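Local coordinates for protein muconate cycloisomerase (Azorhizobium caulinodans, PDB 3MY9) that belongs to the enolase superfamily as a muconate cycloisomerase-type protein, pairing an enolase-like N-terminal domain with a TIM-barrel-like domain that binds magnesium, at residues G170-P173 against H174-L178. Numbering follows the deposited sequence.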
loop_
_atom_site.group_PDB
_atom_site.type_symbol
_atom_site.label_atom_id
_atom_site.label_comp_id
_atom_site.label_asym_id
_atom_site.label_seq_id
_atom_site.Cartn_x
_atom_site.Cartn_y
_atom_site.Cartn_z
ATOM N N GLY A 170 -3.338 10.770 33.351
ATOM C CA GLY A 170 -2.448 11.762 32.816
ATOM C C GLY A 170 -2.586 13.082 33.546
ATOM O O GLY A 170 -2.268 14.117 32.971
ATOM N N VAL A 171 -3.053 13.036 34.803
ATOM C CA VAL A 171 -3.252 14.232 35.629
ATOM C C VAL A 171 -2.323 14.257 36.844
ATOM O O VAL A 171 -1.823 15.312 37.223
ATOM C CB VAL A 171 -4.717 14.361 36.123
ATOM C CG1 VAL A 171 -4.847 15.489 37.224
ATOM C CG2 VAL A 171 -5.656 14.637 34.945
ATOM N N LYS A 172 -2.145 13.105 37.478
ATOM C CA LYS A 172 -1.188 12.954 38.563
ATOM C C LYS A 172 0.072 12.307 38.009
ATOM O O LYS A 172 0.028 11.696 36.929
ATOM C CB LYS A 172 -1.793 12.105 39.677
ATOM C CG LYS A 172 -3.159 12.608 40.152
ATOM C CD LYS A 172 -3.721 11.762 41.291
ATOM C CE LYS A 172 -5.258 11.797 41.272
ATOM N NZ LYS A 172 -5.885 11.462 42.579
ATOM N N PRO A 173 1.197 12.413 38.740
ATOM C CA PRO A 173 2.398 11.777 38.218
ATOM C C PRO A 173 2.154 10.290 37.862
ATOM O O PRO A 173 1.455 9.562 38.584
ATOM C CB PRO A 173 3.406 11.908 39.370
ATOM C CG PRO A 173 2.845 12.939 40.295
ATOM C CD PRO A 173 1.364 12.825 40.143
ATOM N N HIS A 174 2.711 9.865 36.753
ATOM C CA HIS A 174 2.451 8.524 36.230
ATOM C C HIS A 174 2.585 7.425 37.287
ATOM O O HIS A 174 1.703 6.570 37.401
ATOM C CB HIS A 174 3.404 8.264 35.070
ATOM C CG HIS A 174 3.183 6.959 34.374
ATOM N ND1 HIS A 174 1.959 6.584 33.859
ATOM C CD2 HIS A 174 4.050 5.966 34.059
ATOM C CE1 HIS A 174 2.082 5.414 33.263
ATOM N NE2 HIS A 174 3.338 5.012 33.378
ATOM N N ALA A 175 3.674 7.459 38.065
ATOM C CA ALA A 175 3.891 6.492 39.147
ATOM C C ALA A 175 2.703 6.406 40.105
ATOM O O ALA A 175 2.295 5.303 40.503
ATOM C CB ALA A 175 5.187 6.837 39.952
ATOM N N GLU A 176 2.164 7.562 40.490
ATOM C CA GLU A 176 1.015 7.604 41.401
ATOM C C GLU A 176 -0.217 6.995 40.739
ATOM O O GLU A 176 -0.947 6.252 41.369
ATOM C CB GLU A 176 0.722 9.037 41.883
ATOM C CG GLU A 176 -0.406 9.140 42.961
ATOM C CD GLU A 176 -0.543 10.535 43.571
ATOM O OE1 GLU A 176 0.213 11.456 43.162
ATOM O OE2 GLU A 176 -1.402 10.705 44.475
ATOM N N GLU A 177 -0.422 7.276 39.454
ATOM C CA GLU A 177 -1.563 6.712 38.744
ATOM C C GLU A 177 -1.437 5.183 38.650
ATOM O O GLU A 177 -2.444 4.476 38.743
ATOM C CB GLU A 177 -1.739 7.389 37.381
ATOM C CG GLU A 177 -2.078 8.886 37.563
ATOM C CD GLU A 177 -2.515 9.607 36.301
ATOM O OE1 GLU A 177 -2.068 9.236 35.187
ATOM O OE2 GLU A 177 -3.289 10.588 36.446
ATOM N N LEU A 178 -0.212 4.676 38.514
ATOM C CA LEU A 178 0.019 3.230 38.479
ATOM C C LEU A 178 -0.303 2.557 39.817
ATOM O O LEU A 178 -0.901 1.481 39.831
ATOM C CB LEU A 178 1.465 2.895 38.077
ATOM C CG LEU A 178 1.893 3.151 36.636
ATOM C CD1 LEU A 178 3.352 2.637 36.408
ATOM C CD2 LEU A 178 0.945 2.494 35.671
#
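E177 turns its carboxylate back from the first turn of helix 174-188 onto the loop that leads into it, and three successive backbone N-H groups, those of G170, V171 and K172, converge on it. G170 N lies 2.7 Å from E177 OE1 and meets its syn lone pair. The other oxygen takes two donors, V171 N and K172 N, each 3.0 Å from E177 OE2. V171 N approaches on the syn side, 30° out of the carboxylate plane, whereas K172 N comes from above that plane, 59° out of it. Both arrive over the same face. With no N-H...O angle below 160°, the three bonds are close to straight and should fix the rotation of the group; such a cluster of donors would probably stabilise the negative charge. The reach depends on an E177 chain extended beyond CG, with CG anti to the carbonyl carbon. Its CG passes 3.9 Å from K172 CB, and E177 is the buried member of the set.

Packing is looser on the E176 side. There the E176 side chain runs beside P173, with E176 OE1 3.5 Å from P173 CD, while the K172 side chain passes at a slant across that of E176. K172 NZ stays 4.9 Å from E176 OE2, too far for a salt bridge, and instead donates to the carbonyl oxygens of D144 and P145. P173 lies at the exposed surface here, unlike the buried E177.

P173 occupies the N-cap position, and its carbonyl oxygen accepts the first helical i to i+4 bond, from E177 N to P173 O at 3.1 Å. The arrangement belongs to a beta-alpha unit of the TIM-barrel-like domain: strand 164-168 passes through a loop into helix 174-188, whose first-turn glutamate binds backbone N-H groups of that loop.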